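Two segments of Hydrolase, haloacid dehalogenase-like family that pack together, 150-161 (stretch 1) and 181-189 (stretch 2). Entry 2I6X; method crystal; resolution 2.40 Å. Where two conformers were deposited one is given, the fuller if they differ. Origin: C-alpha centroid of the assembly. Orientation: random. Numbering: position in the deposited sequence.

Stretch 1 150-161: KPNEDIFLEMIA
Stretch 2, residues 181-189: ATAERLGFH

A recurring principle in helix packing is that one directional hydrogen bond lies at one end of a contact and mainly apolar packing makes up the rest. In this haloacid dehalogenase-like hydrolase, residues 150-161 and 181-189 bury 437 Å² between them. Stretch 1 opens as a loop, with a cis peptide bond before Pro151 (phi/psi -93/21), is helical from about Glu153 and runs on past Ala161. Stretch 2 enters as a helix whose N-to-C direction makes 54° with the first (signed crossing angle -54°), the axes approaching to 10.4 Å. Pro151 and Thr182 lie 6.2 Å apart CA to CA, Phe156 and Ala183 7.6 Å.

Thr182 (chi1 m) suits its place because it is both polar and apolar. Its OG1 donates a hydrogen bond of 2.8 Å to Pro151 O, in the loop ahead of the helix, while its CG2 packs 3.6 Å from Phe156 CE2 and 3.8 Å from Glu153 CG.

Leu186 (m, t), one turn on, covers the most surface. Its CD1 reaches to 3.4 Å from Phe156 CB, and its CD2 lies 4.0 Å from Glu153 CD and 4.3 Å from Leu157 CD2, so the branched end spans several residues of stretch 1.

Phe156 (chi1 -68°, chi2 -95°) is the buried counterpart, its CA-to-CB bond directed toward stretch 2. Its ring also meets Ala183, whose small CB lies 3.8 Å from Phe156 CE1, and Phe188, whose CE2 lies 4.0 Å from Phe156 CD1.

A Schellman motif closes the helix of stretch 2 ahead of the last contacts. Gly187 takes phi/psi 101/6, where a CB would jam against the preceding carbonyl; Phe188 N bonds back to Ala183 O at 2.9 Å and Gly187 N to Glu184 O at 3.1 Å. The chain then extends at Phe188 (-69/149; chi1 -64°, chi2 -97°), placing its CZ 3.9 Å from both selenomethionine Met159 CE and Ile160 CD1.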

# COMPACT_ATOMS: atom_id res chain seq x y z
N LYS A 150 -6.16 -6.25 -3.81
CA LYS A 150 -7.18 -6.26 -2.77
C LYS A 150 -8.38 -5.47 -3.30
O LYS A 150 -8.20 -4.52 -4.05
CB LYS A 150 -6.65 -5.59 -1.52
CG LYS A 150 -5.47 -6.30 -0.92
CD LYS A 150 -4.99 -5.61 0.37
CE LYS A 150 -4.25 -4.34 0.04
NZ LYS A 150 -3.88 -3.61 1.27
N PRO A 151 -9.60 -5.84 -2.89
CA PRO A 151 -9.89 -6.86 -1.87
C PRO A 151 -10.14 -8.30 -2.35
O PRO A 151 -10.75 -9.08 -1.63
CB PRO A 151 -11.16 -6.30 -1.19
CG PRO A 151 -11.86 -5.51 -2.31
CD PRO A 151 -10.83 -5.21 -3.39
N ASN A 152 -9.68 -8.66 -3.53
CA ASN A 152 -9.88 -10.03 -4.00
C ASN A 152 -9.12 -10.98 -3.10
O ASN A 152 -8.05 -10.64 -2.59
CB ASN A 152 -9.39 -10.19 -5.43
CG ASN A 152 -10.15 -9.34 -6.41
OD1 ASN A 152 -11.36 -9.21 -6.30
ND2 ASN A 152 -9.45 -8.75 -7.39
N GLU A 153 -9.69 -12.17 -2.92
CA GLU A 153 -9.06 -13.24 -2.15
C GLU A 153 -7.79 -13.77 -2.80
O GLU A 153 -6.86 -14.14 -2.09
CB GLU A 153 -10.06 -14.39 -1.89
CG GLU A 153 -11.14 -14.00 -0.92
CD GLU A 153 -12.17 -15.06 -0.64
OE1 GLU A 153 -12.01 -16.23 -1.08
OE2 GLU A 153 -13.15 -14.73 0.06
N ASP A 154 -7.72 -13.77 -4.13
CA ASP A 154 -6.52 -14.31 -4.78
C ASP A 154 -5.21 -13.71 -4.26
O ASP A 154 -4.25 -14.44 -4.07
CB ASP A 154 -6.59 -14.40 -6.32
CG ASP A 154 -6.84 -13.06 -7.04
OD1 ASP A 154 -7.28 -13.16 -8.21
OD2 ASP A 154 -6.61 -11.95 -6.49
N ILE A 155 -5.19 -12.41 -3.98
CA ILE A 155 -3.94 -11.79 -3.53
C ILE A 155 -3.59 -12.25 -2.09
O ILE A 155 -2.43 -12.54 -1.80
CB ILE A 155 -3.93 -10.22 -3.69
CG1 ILE A 155 -2.47 -9.71 -3.71
CG2 ILE A 155 -4.87 -9.52 -2.63
CD1 ILE A 155 -2.25 -8.17 -3.85
N PHE A 156 -4.58 -12.34 -1.21
CA PHE A 156 -4.40 -12.98 0.09
C PHE A 156 -3.89 -14.42 -0.00
O PHE A 156 -3.00 -14.83 0.77
CB PHE A 156 -5.69 -12.94 0.90
CG PHE A 156 -6.08 -11.54 1.34
CD1 PHE A 156 -5.73 -11.07 2.61
CD2 PHE A 156 -6.79 -10.70 0.49
CE1 PHE A 156 -6.09 -9.77 3.03
CE2 PHE A 156 -7.17 -9.38 0.89
CZ PHE A 156 -6.81 -8.91 2.16
N LEU A 157 -4.45 -15.19 -0.94
CA LEU A 157 -4.11 -16.59 -1.06
C LEU A 157 -2.67 -16.81 -1.59
O LEU A 157 -1.97 -17.71 -1.12
CB LEU A 157 -5.16 -17.36 -1.88
CG LEU A 157 -6.62 -17.35 -1.34
CD1 LEU A 157 -7.50 -18.19 -2.24
CD2 LEU A 157 -6.72 -17.92 0.03
N GLU A 158 -2.25 -16.00 -2.56
CA GLU A 158 -0.88 -16.04 -3.03
C GLU A 158 0.09 -15.78 -1.86
O GLU A 158 1.04 -16.55 -1.66
CB GLU A 158 -0.66 -15.05 -4.18
CG GLU A 158 0.69 -15.25 -4.89
CD GLU A 158 0.91 -14.36 -6.12
OE1 GLU A 158 -0.09 -14.05 -6.80
OE2 GLU A 158 2.07 -13.99 -6.43
N MSE A 159 -0.19 -14.72 -1.09
CA MSE A 159 0.56 -14.37 0.12
C MSE A 159 0.69 -15.51 1.14
O MSE A 159 1.79 -15.84 1.58
CB MSE A 159 -0.06 -13.13 0.80
CG MSE A 159 0.57 -12.84 2.15
SE MSE A 159 0.01 -11.16 2.96
CE MSE A 159 -1.81 -11.73 3.50
N ILE A 160 -0.45 -16.10 1.51
CA ILE A 160 -0.49 -17.31 2.36
C ILE A 160 0.37 -18.45 1.83
O ILE A 160 1.21 -18.97 2.57
CB ILE A 160 -1.96 -17.75 2.57
CG1 ILE A 160 -2.75 -16.65 3.33
CG2 ILE A 160 -2.08 -19.12 3.27
CD1 ILE A 160 -4.29 -16.87 3.26
N ALA A 161 0.17 -18.84 0.57
CA ALA A 161 0.98 -19.89 -0.06
C ALA A 161 2.48 -19.55 -0.04
O ALA A 161 3.31 -20.39 0.32
CB ALA A 161 0.52 -20.14 -1.48
N ALA A 181 -12.56 -6.67 5.62
CA ALA A 181 -13.64 -7.67 5.45
C ALA A 181 -13.14 -8.96 4.77
O ALA A 181 -13.51 -10.06 5.17
CB ALA A 181 -14.81 -7.07 4.66
N THR A 182 -12.27 -8.85 3.77
CA THR A 182 -11.74 -10.04 3.11
C THR A 182 -10.79 -10.81 4.02
O THR A 182 -10.82 -12.05 4.03
CB THR A 182 -11.03 -9.70 1.75
OG1 THR A 182 -11.99 -9.17 0.84
CG2 THR A 182 -10.38 -10.91 1.13
N ALA A 183 -9.97 -10.10 4.79
CA ALA A 183 -9.06 -10.78 5.73
C ALA A 183 -9.82 -11.50 6.86
O ALA A 183 -9.45 -12.62 7.26
CB ALA A 183 -8.02 -9.85 6.28
N GLU A 184 -10.89 -10.87 7.36
CA GLU A 184 -11.81 -11.54 8.30
C GLU A 184 -12.38 -12.84 7.75
O GLU A 184 -12.40 -13.85 8.44
CB GLU A 184 -12.96 -10.61 8.70
CG GLU A 184 -12.54 -9.52 9.71
CD GLU A 184 -12.22 -10.06 11.12
OE1 GLU A 184 -12.61 -11.23 11.47
OE2 GLU A 184 -11.58 -9.29 11.89
N ARG A 185 -12.83 -12.79 6.51
CA ARG A 185 -13.47 -13.90 5.81
C ARG A 185 -12.49 -15.09 5.72
O ARG A 185 -12.88 -16.24 5.88
CB ARG A 185 -13.79 -13.39 4.41
CG ARG A 185 -15.19 -13.56 3.89
CD ARG A 185 -15.29 -12.67 2.65
NE ARG A 185 -16.21 -11.52 2.78
CZ ARG A 185 -15.98 -10.30 2.28
NH1 ARG A 185 -16.89 -9.34 2.46
NH2 ARG A 185 -14.85 -10.01 1.65
N LEU A 186 -11.22 -14.77 5.50
CA LEU A 186 -10.16 -15.74 5.40
C LEU A 186 -9.57 -16.23 6.73
O LEU A 186 -8.71 -17.11 6.73
CB LEU A 186 -9.05 -15.17 4.47
CG LEU A 186 -9.55 -15.05 3.02
CD1 LEU A 186 -8.51 -14.34 2.18
CD2 LEU A 186 -9.97 -16.43 2.42
N GLY A 187 -10.00 -15.64 7.85
CA GLY A 187 -9.60 -16.10 9.17
C GLY A 187 -8.50 -15.29 9.85
O GLY A 187 -8.04 -15.69 10.93
N PHE A 188 -8.10 -14.16 9.25
CA PHE A 188 -7.15 -13.23 9.90
C PHE A 188 -7.72 -12.50 11.12
O PHE A 188 -8.92 -12.25 11.19
CB PHE A 188 -6.61 -12.18 8.91
CG PHE A 188 -5.79 -12.75 7.79
CD1 PHE A 188 -4.40 -12.77 7.87
CD2 PHE A 188 -6.40 -13.27 6.64
CE1 PHE A 188 -3.64 -13.29 6.84
CE2 PHE A 188 -5.65 -13.79 5.60
CZ PHE A 188 -4.27 -13.82 5.69
N HIS A 189 -6.83 -12.20 12.07
CA HIS A 189 -7.03 -11.09 13.03
C HIS A 189 -6.84 -9.80 12.26
O HIS A 189 -5.95 -9.71 11.42
CB HIS A 189 -6.05 -11.18 14.19
CG HIS A 189 -6.20 -12.45 14.97
ND1 HIS A 189 -7.17 -12.61 15.93
CD2 HIS A 189 -5.57 -13.64 14.85
CE1 HIS A 189 -7.12 -13.84 16.40
NE2 HIS A 189 -6.15 -14.49 15.77